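PDB 1O70: fasciclin-1 from Drosophila melanogaster, which acts as a neural cell adhesion molecule, here represented by its third and fourth FAS1 domains, the modules from which its extracellular part is built. Local coordinates for residues A[162-167]-A[291-296]; A[172-177]-A[194-199]. All coordinates share one frame; numbering follows the deposited sequence.

Contact 1: A[162-167]-A[291-296]. With NAG (2-acetamido-2-deoxy-beta-D-glucopyranose), chain B.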
ATOM      1  N   LEU A 162      10.083  -6.624   3.109  1.00 30.25           N
ATOM      2  CA  LEU A 162      10.198  -7.089   4.498  1.00 31.50           C
ATOM      3  C   LEU A 162       9.964  -5.957   5.496  1.00 30.81           C
ATOM      4  O   LEU A 162       9.257  -6.130   6.488  1.00 30.05           O
ATOM      5  CB  LEU A 162      11.589  -7.688   4.760  1.00 30.85           C
ATOM      6  CG  LEU A 162      11.858  -8.072   6.222  1.00 32.80           C
ATOM      7  CD1 LEU A 162      10.939  -9.235   6.612  1.00 33.24           C
ATOM      8  CD2 LEU A 162      13.324  -8.478   6.425  1.00 31.90           C
ATOM      9  N   GLY A 163      10.571  -4.802   5.224  1.00 30.62           N
ATOM     10  CA  GLY A 163      10.431  -3.670   6.118  1.00 29.06           C
ATOM     11  C   GLY A 163       8.980  -3.292   6.283  1.00 30.41           C
ATOM     12  O   GLY A 163       8.536  -2.924   7.375  1.00 30.75           O
ATOM     13  N   LYS A 164       8.242  -3.399   5.182  1.00 29.24           N
ATOM     14  CA  LYS A 164       6.827  -3.079   5.143  1.00 27.90           C
ATOM     15  C   LYS A 164       6.042  -4.111   5.934  1.00 29.09           C
ATOM     16  O   LYS A 164       5.209  -3.762   6.771  1.00 29.07           O
ATOM     17  CB  LYS A 164       6.340  -3.079   3.696  1.00 27.49           C
ATOM     18  CG  LYS A 164       5.474  -1.895   3.314  1.00 29.39           C
ATOM     19  CD  LYS A 164       4.253  -1.759   4.189  1.00 29.93           C
ATOM     20  CE  LYS A 164       3.533  -0.449   3.929  1.00 32.27           C
ATOM     21  NZ  LYS A 164       4.357   0.717   4.314  1.00 30.94           N
ATOM     22  N   LEU A 165       6.312  -5.385   5.663  1.00 30.25           N
ATOM     23  CA  LEU A 165       5.626  -6.478   6.350  1.00 30.98           C
ATOM     24  C   LEU A 165       5.701  -6.417   7.863  1.00 30.48           C
ATOM     25  O   LEU A 165       4.763  -6.825   8.542  1.00 31.46           O
ATOM     26  CB  LEU A 165       6.171  -7.832   5.904  1.00 31.37           C
ATOM     27  CG  LEU A 165       5.758  -8.410   4.551  1.00 31.68           C
ATOM     28  CD1 LEU A 165       6.636  -9.620   4.287  1.00 33.57           C
ATOM     29  CD2 LEU A 165       4.275  -8.789   4.554  1.00 29.51           C
ATOM     30  N   GLU A 166       6.805  -5.930   8.409  1.00 31.22           N
ATOM     31  CA  GLU A 166       6.898  -5.870   9.862  1.00 32.50           C
ATOM     32  C   GLU A 166       6.311  -4.595  10.435  1.00 29.72           C
ATOM     33  O   GLU A 166       5.937  -4.565  11.600  1.00 28.70           O
ATOM     34  CB  GLU A 166       8.346  -6.051  10.311  1.00 35.99           C
ATOM     35  CG  GLU A 166       9.338  -5.358   9.431  1.00 43.51           C
ATOM     36  CD  GLU A 166      10.770  -5.659   9.839  1.00 48.00           C
ATOM     37  OE1 GLU A 166      11.072  -6.839  10.136  1.00 50.11           O
ATOM     38  OE2 GLU A 166      11.595  -4.717   9.843  1.00 49.52           O
ATOM     39  N   SER A 167       6.195  -3.558   9.609  1.00 28.74           N
ATOM     40  CA  SER A 167       5.645  -2.295  10.074  1.00 30.03           C
ATOM     41  C   SER A 167       4.155  -2.036   9.781  1.00 30.57           C
ATOM     42  O   SER A 167       3.589  -1.071  10.295  1.00 33.72           O
ATOM     43  CB  SER A 167       6.493  -1.127   9.546  1.00 28.10           C
ATOM     44  OG  SER A 167       6.525  -1.086   8.141  1.00 31.19           O
ATOM     45  N   PRO A 291      -3.889  -2.322  -3.744  1.00 26.92           N
ATOM     46  CA  PRO A 291      -3.000  -2.639  -4.857  1.00 26.69           C
ATOM     47  C   PRO A 291      -1.788  -1.728  -4.872  1.00 27.45           C
ATOM     48  O   PRO A 291      -1.809  -0.617  -4.341  1.00 28.13           O
ATOM     49  CB  PRO A 291      -3.876  -2.378  -6.063  1.00 25.49           C
ATOM     50  CG  PRO A 291      -4.650  -1.176  -5.612  1.00 24.50           C
ATOM     51  CD  PRO A 291      -5.086  -1.608  -4.219  1.00 24.99           C
ATOM     52  N   ASP A 292      -0.723  -2.216  -5.481  1.00 27.75           N
ATOM     53  CA  ASP A 292       0.469  -1.416  -5.648  1.00 28.89           C
ATOM     54  C   ASP A 292       1.075  -0.768  -4.414  1.00 28.28           C
ATOM     55  O   ASP A 292       1.345   0.426  -4.424  1.00 29.79           O
ATOM     56  CB  ASP A 292       0.161  -0.345  -6.696  1.00 29.03           C
ATOM     57  CG  ASP A 292      -0.505  -0.934  -7.938  1.00 31.86           C
ATOM     58  OD1 ASP A 292       0.011  -1.950  -8.448  1.00 32.99           O
ATOM     59  OD2 ASP A 292      -1.538  -0.405  -8.401  1.00 33.75           O
ATOM     60  N   VAL A 293       1.300  -1.536  -3.356  1.00 26.23           N
ATOM     61  CA  VAL A 293       1.924  -0.970  -2.170  1.00 26.81           C
ATOM     62  C   VAL A 293       3.418  -1.053  -2.469  1.00 28.65           C
ATOM     63  O   VAL A 293       4.078  -2.019  -2.108  1.00 28.58           O
ATOM     64  CB  VAL A 293       1.562  -1.792  -0.906  1.00 26.87           C
ATOM     65  CG1 VAL A 293       2.307  -1.251   0.315  1.00 23.38           C
ATOM     66  CG2 VAL A 293       0.043  -1.733  -0.668  1.00 24.90           C
ATOM     67  N   GLU A 294       3.937  -0.038  -3.152  1.00 30.78           N
ATOM     68  CA  GLU A 294       5.337  -0.019  -3.556  1.00 34.32           C
ATOM     69  C   GLU A 294       6.371  -0.109  -2.457  1.00 33.21           C
ATOM     70  O   GLU A 294       6.178   0.406  -1.359  1.00 32.42           O
ATOM     71  CB  GLU A 294       5.627   1.225  -4.380  1.00 37.62           C
ATOM     72  CG  GLU A 294       5.266   1.099  -5.830  1.00 43.49           C
ATOM     73  CD  GLU A 294       5.419   2.423  -6.535  1.00 47.72           C
ATOM     74  OE1 GLU A 294       6.443   3.115  -6.286  1.00 48.35           O
ATOM     75  OE2 GLU A 294       4.526   2.758  -7.344  1.00 49.09           O
ATOM     76  N   CYS A 295       7.484  -0.761  -2.779  1.00 31.67           N
ATOM     77  CA  CYS A 295       8.597  -0.917  -1.849  1.00 31.66           C
ATOM     78  C   CYS A 295       9.903  -0.608  -2.569  1.00 31.15           C
ATOM     79  O   CYS A 295       9.903  -0.336  -3.769  1.00 30.74           O
ATOM     80  CB  CYS A 295       8.640  -2.334  -1.297  1.00 30.60           C
ATOM     81  SG  CYS A 295       7.201  -2.771  -0.294  1.00 32.18           S
ATOM     82  N   THR A 296      11.015  -0.663  -1.846  1.00 30.92           N
ATOM     83  CA  THR A 296      12.305  -0.350  -2.443  1.00 31.39           C
ATOM     84  C   THR A 296      12.849  -1.485  -3.303  1.00 33.67           C
ATOM     85  O   THR A 296      13.601  -1.247  -4.251  1.00 33.91           O
ATOM     86  CB  THR A 296      13.336   0.013  -1.356  1.00 31.32           C
ATOM     87  OG1 THR A 296      13.445  -1.062  -0.412  1.00 32.02           O
ATOM     88  CG2 THR A 296      12.898   1.281  -0.615  1.00 28.24           C
TER
HETATM   89  C1  NAG B   1       1.709   3.075  10.371  1.00 30.49           C
HETATM   90  C2  NAG B   1       0.325   2.493  10.641  1.00 29.80           C
HETATM   91  C3  NAG B   1       0.072   2.507  12.152  1.00 31.99           C
HETATM   92  C4  NAG B   1       1.197   1.770  12.903  1.00 33.32           C
HETATM   93  C5  NAG B   1       2.561   2.344  12.469  1.00 33.84           C
HETATM   94  C6  NAG B   1       3.756   1.630  13.059  1.00 32.77           C
HETATM   95  C7  NAG B   1      -1.449   2.754   9.033  1.00 31.49           C
HETATM   96  C8  NAG B   1      -2.518   3.649   8.418  1.00 28.91           C
HETATM   97  N2  NAG B   1      -0.683   3.290   9.977  1.00 31.86           N
HETATM   98  O3  NAG B   1      -1.195   1.941  12.443  1.00 28.73           O
HETATM   99  O4  NAG B   1       1.033   1.974  14.321  1.00 38.19           O
HETATM  100  O5  NAG B   1       2.701   2.290  11.036  1.00 31.45           O
HETATM  101  O6  NAG B   1       3.666   0.230  12.838  1.00 37.64           O
HETATM  102  O7  NAG B   1      -1.321   1.595   8.652  1.00 30.72           O
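Val293 and Cys295 both meet the side chain of Lys164, and through it helix 161-167 packs on strand 284-295 of the mixed beta-sheet in the fourth FAS1 domain. Just ahead of the contact, Asp292 takes a left-handed backbone conformation (phi 53°) where the strand departs from regular form. Its OD1 accepts a hydrogen bond from Met244 N, while its own amide is bonded to His301 ND1. Val293 follows at the centre of an inverse gamma turn, closed weakly from Glu294 N to Asp292 O. Its CG1, the branch anti to the backbone N, meets the far part of the lysine chain, 3.9 Å from Lys164 CE. The two side chains cross at about a right angle. Glu294 turns away from the helix. Cys295 comes back toward it, and with SG anti to the carbonyl carbon (chi1 -64°) the sulfur reaches the near part of the same lysine, 4.1 Å from Lys164 CB. Both touches are apolar and no hydrogen bond crosses between the segments.

Lys164 bends twice, at chi2 and chi4, so its aliphatic part lies against the strand while NZ leaves for Gly130 O in the third FAS1 domain, with Glu127 as a long, weak ion-pair partner. The buried ammonium group thus ties this helix to the preceding domain. The helix end is joined across the same boundary by the glycan on Asn132: one of its N-acetylglucosamine residues is bonded to Thr125 OG1 and gives its O6 hydroxyl to Ser167 O, at 2.9 Å. The Ser167 side chain turns back into the helix, OG donating to Gly163 O at 2.8 Å from 23° off the carbonyl plane.

Contact 2: A[172-177]-A[194-199]. With SO4 (sulfate ion), chain E.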
ATOM      1  N   SER A 172       0.235  -8.175   9.593  1.00 26.03           N
ATOM      2  CA  SER A 172       0.738  -8.909  10.755  1.00 25.33           C
ATOM      3  C   SER A 172       0.676 -10.441  10.685  1.00 26.74           C
ATOM      4  O   SER A 172       1.643 -11.111  11.071  1.00 26.18           O
ATOM      5  CB  SER A 172       0.034  -8.429  12.031  1.00 23.03           C
ATOM      6  OG  SER A 172      -1.121  -9.208  12.329  1.00 28.60           O
ATOM      7  N   ASP A 173      -0.433 -10.997  10.196  1.00 25.91           N
ATOM      8  CA  ASP A 173      -0.550 -12.450  10.098  1.00 26.08           C
ATOM      9  C   ASP A 173       0.405 -13.019   9.055  1.00 27.62           C
ATOM     10  O   ASP A 173       1.190 -13.929   9.337  1.00 29.91           O
ATOM     11  CB  ASP A 173      -1.988 -12.860   9.760  1.00 26.09           C
ATOM     12  CG  ASP A 173      -2.908 -12.806  10.963  1.00 25.08           C
ATOM     13  OD1 ASP A 173      -2.413 -12.620  12.080  1.00 28.66           O
ATOM     14  OD2 ASP A 173      -4.131 -12.951  10.806  1.00 28.78           O
ATOM     15  N   THR A 174       0.338 -12.481   7.844  1.00 26.03           N
ATOM     16  CA  THR A 174       1.221 -12.953   6.798  1.00 25.43           C
ATOM     17  C   THR A 174       2.684 -12.761   7.209  1.00 26.98           C
ATOM     18  O   THR A 174       3.528 -13.606   6.912  1.00 25.42           O
ATOM     19  CB  THR A 174       0.949 -12.237   5.453  1.00 22.72           C
ATOM     20  OG1 THR A 174      -0.301 -12.686   4.922  1.00 23.73           O
ATOM     21  CG2 THR A 174       2.046 -12.545   4.446  1.00 21.65           C
ATOM     22  N   TYR A 175       2.988 -11.679   7.921  1.00 28.13           N
ATOM     23  CA  TYR A 175       4.366 -11.439   8.338  1.00 30.53           C
ATOM     24  C   TYR A 175       4.790 -12.458   9.386  1.00 32.41           C
ATOM     25  O   TYR A 175       5.917 -12.957   9.368  1.00 33.05           O
ATOM     26  CB  TYR A 175       4.524 -10.022   8.898  1.00 29.34           C
ATOM     27  CG  TYR A 175       5.811  -9.803   9.666  1.00 29.25           C
ATOM     28  CD1 TYR A 175       7.057  -9.920   9.046  1.00 28.47           C
ATOM     29  CD2 TYR A 175       5.777  -9.486  11.024  1.00 30.23           C
ATOM     30  CE1 TYR A 175       8.238  -9.726   9.765  1.00 29.72           C
ATOM     31  CE2 TYR A 175       6.942  -9.291  11.754  1.00 30.45           C
ATOM     32  CZ  TYR A 175       8.167  -9.411  11.125  1.00 32.17           C
ATOM     33  OH  TYR A 175       9.310  -9.211  11.863  1.00 33.83           O
ATOM     34  N   LYS A 176       3.882 -12.771  10.297  1.00 33.55           N
ATOM     35  CA  LYS A 176       4.183 -13.738  11.337  1.00 36.28           C
ATOM     36  C   LYS A 176       4.345 -15.153  10.772  1.00 37.09           C
ATOM     37  O   LYS A 176       5.251 -15.888  11.167  1.00 38.18           O
ATOM     38  CB  LYS A 176       3.088 -13.726  12.398  1.00 36.71           C
ATOM     39  CG  LYS A 176       3.282 -14.790  13.447  1.00 43.19           C
ATOM     40  CD  LYS A 176       2.667 -14.369  14.763  1.00 47.58           C
ATOM     41  CE  LYS A 176       1.158 -14.301  14.689  1.00 51.12           C
ATOM     42  NZ  LYS A 176       0.604 -13.982  16.038  1.00 54.91           N
ATOM     43  N   MET A 177       3.477 -15.521   9.838  1.00 35.68           N
ATOM     44  CA  MET A 177       3.527 -16.841   9.231  1.00 35.40           C
ATOM     45  C   MET A 177       4.837 -17.079   8.483  1.00 36.18           C
ATOM     46  O   MET A 177       5.325 -18.205   8.422  1.00 35.79           O
ATOM     47  CB  MET A 177       2.350 -17.015   8.271  1.00 34.95           C
ATOM     48  CG  MET A 177       2.111 -18.434   7.825  1.00 33.24           C
ATOM     49  SD  MET A 177       0.573 -18.532   6.870  1.00 34.02           S
ATOM     50  CE  MET A 177       1.091 -19.394   5.467  1.00 35.19           C
ATOM     51  N   PHE A 194      10.661  -8.275  -5.821  1.00 37.54           N
ATOM     52  CA  PHE A 194       9.549  -9.110  -5.415  1.00 33.74           C
ATOM     53  C   PHE A 194       8.184  -8.489  -5.614  1.00 32.11           C
ATOM     54  O   PHE A 194       7.993  -7.283  -5.451  1.00 30.91           O
ATOM     55  CB  PHE A 194       9.650  -9.487  -3.941  1.00 33.94           C
ATOM     56  CG  PHE A 194      10.966 -10.042  -3.530  1.00 35.30           C
ATOM     57  CD1 PHE A 194      12.013  -9.190  -3.200  1.00 38.92           C
ATOM     58  CD2 PHE A 194      11.149 -11.413  -3.408  1.00 34.75           C
ATOM     59  CE1 PHE A 194      13.224  -9.690  -2.730  1.00 39.63           C
ATOM     60  CE2 PHE A 194      12.356 -11.926  -2.940  1.00 38.14           C
ATOM     61  CZ  PHE A 194      13.400 -11.059  -2.603  1.00 38.54           C
ATOM     62  N   THR A 195       7.232  -9.342  -5.966  1.00 30.15           N
ATOM     63  CA  THR A 195       5.843  -8.937  -6.127  1.00 30.06           C
ATOM     64  C   THR A 195       5.122  -9.898  -5.188  1.00 30.83           C
ATOM     65  O   THR A 195       4.801 -11.031  -5.559  1.00 32.98           O
ATOM     66  CB  THR A 195       5.367  -9.128  -7.563  1.00 29.58           C
ATOM     67  OG1 THR A 195       6.090  -8.237  -8.418  1.00 33.19           O
ATOM     68  CG2 THR A 195       3.896  -8.824  -7.675  1.00 29.49           C
ATOM     69  N   TYR A 196       4.888  -9.441  -3.961  1.00 28.03           N
ATOM     70  CA  TYR A 196       4.255 -10.261  -2.934  1.00 27.43           C
ATOM     71  C   TYR A 196       2.756  -9.994  -2.791  1.00 27.12           C
ATOM     72  O   TYR A 196       2.339  -8.878  -2.464  1.00 27.70           O
ATOM     73  CB  TYR A 196       4.967 -10.012  -1.592  1.00 24.46           C
ATOM     74  CG  TYR A 196       4.816 -11.099  -0.537  1.00 24.33           C
ATOM     75  CD1 TYR A 196       5.325 -10.909   0.750  1.00 23.98           C
ATOM     76  CD2 TYR A 196       4.153 -12.299  -0.807  1.00 24.60           C
ATOM     77  CE1 TYR A 196       5.177 -11.871   1.746  1.00 23.73           C
ATOM     78  CE2 TYR A 196       4.002 -13.278   0.181  1.00 24.84           C
ATOM     79  CZ  TYR A 196       4.512 -13.056   1.460  1.00 26.17           C
ATOM     80  OH  TYR A 196       4.325 -14.001   2.451  1.00 26.22           O
ATOM     81  N   PHE A 197       1.955 -11.023  -3.059  1.00 26.57           N
ATOM     82  CA  PHE A 197       0.512 -10.917  -2.921  1.00 27.01           C
ATOM     83  C   PHE A 197       0.254 -11.313  -1.483  1.00 27.06           C
ATOM     84  O   PHE A 197       0.213 -12.497  -1.149  1.00 28.06           O
ATOM     85  CB  PHE A 197      -0.218 -11.863  -3.877  1.00 27.35           C
ATOM     86  CG  PHE A 197       0.006 -11.546  -5.318  1.00 26.53           C
ATOM     87  CD1 PHE A 197       1.152 -11.996  -5.958  1.00 27.33           C
ATOM     88  CD2 PHE A 197      -0.882 -10.726  -6.013  1.00 28.06           C
ATOM     89  CE1 PHE A 197       1.427 -11.637  -7.271  1.00 27.89           C
ATOM     90  CE2 PHE A 197      -0.623 -10.354  -7.332  1.00 27.76           C
ATOM     91  CZ  PHE A 197       0.538 -10.809  -7.963  1.00 28.64           C
ATOM     92  N   VAL A 198       0.095 -10.299  -0.638  1.00 25.50           N
ATOM     93  CA  VAL A 198      -0.100 -10.490   0.791  1.00 24.90           C
ATOM     94  C   VAL A 198      -1.528 -10.514   1.315  1.00 25.52           C
ATOM     95  O   VAL A 198      -2.237  -9.514   1.256  1.00 25.63           O
ATOM     96  CB  VAL A 198       0.624  -9.398   1.588  1.00 23.10           C
ATOM     97  CG1 VAL A 198       0.405  -9.619   3.058  1.00 19.19           C
ATOM     98  CG2 VAL A 198       2.103  -9.398   1.251  1.00 20.31           C
ATOM     99  N   PRO A 199      -1.974 -11.664   1.840  1.00 24.75           N
ATOM    100  CA  PRO A 199      -3.340 -11.708   2.370  1.00 25.27           C
ATOM    101  C   PRO A 199      -3.380 -10.829   3.638  1.00 26.11           C
ATOM    102  O   PRO A 199      -2.469 -10.883   4.461  1.00 24.94           O
ATOM    103  CB  PRO A 199      -3.539 -13.189   2.690  1.00 22.23           C
ATOM    104  CG  PRO A 199      -2.636 -13.883   1.685  1.00 24.65           C
ATOM    105  CD  PRO A 199      -1.402 -13.019   1.738  1.00 25.08           C
TER
HETATM  106  S   SO4 E1628      -2.869 -15.156  14.586  1.00 97.20           S
HETATM  107  O1  SO4 E1628      -2.282 -15.070  15.944  1.00 96.54           O
HETATM  108  O2  SO4 E1628      -1.802 -14.986  13.578  1.00 95.72           O
HETATM  109  O3  SO4 E1628      -3.512 -16.477  14.410  1.00 95.38           O
HETATM  110  O4  SO4 E1628      -3.877 -14.087  14.418  1.00 96.03           O
HETATM  111  O   HOH W   1      -1.813 -10.564   7.077  1.00 22.91           O
HETATM  112  O   HOH W   2       5.382 -13.205   4.978  1.00 33.64           O
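Thr174 donates a hydrogen bond from OG1 to Pro199 O, 2.9 Å long, arriving in the carbonyl plane on a lone pair. The same OG1 is hydrogen-bonded to Trp204 NE1, so two partners fix the rotation of the hydroxyl. Two waters add polar links. One accepts from Thr174 N at 3.0 Å and lies 2.7 Å from Pro199 O, one of several acceptors its protons could serve; the other donates to Thr174 O and takes the proton of Tyr196 OH at 2.9 Å, lying in the plane of the tyrosine ring at its edge.

In van der Waals contact, CB and CG2 of Thr174 share Val198 CG1, each 3.6 Å from it. With OG1 beside the backbone N (chi1 -71°), CG2 is left anti to that N, pointing at Val198 and at Tyr196, whose OH it touches at 3.4 Å. A valine in place of Thr174 would probably leave Trp204 NE1 without its acceptor and Pro199 O without one of its donors.

This is helix-on-sheet packing in the fourth FAS1 domain. The axes of 172-177 and 194-199 come within 7.9 Å, their N-to-C directions at 114°. Asp201 holds the helix start, its carboxylate bonding to Ser172 OG and Asp173 N. Strand 193-199 runs between 235-238 and 298-303, and Tyr196 also packs on Leu165 of helix 161-167 and on Leu231 of helix 224-232, which Met177 touches as well.

How the contacts relate
Contacts 1 and 2 have their centres about 9 Å apart and both belong to the fourth FAS1 domain. Helices 161-167 and 172-177 follow each other in the chain and both pack against one mixed sheet, where strand 298-303 separates strands 193-199 and 284-295. Along the chain, residues 194-199 come soon after the two helices, whereas 291-296 return more than 120 residues after helix 161-167, so the early helices are joined to both early and late strands. Leu165 bridges the two sites, its CD2 lying 4.0 Å from Val198 CG2. Contact 1 faces the preceding domain, while contact 2 lies within the body of its own.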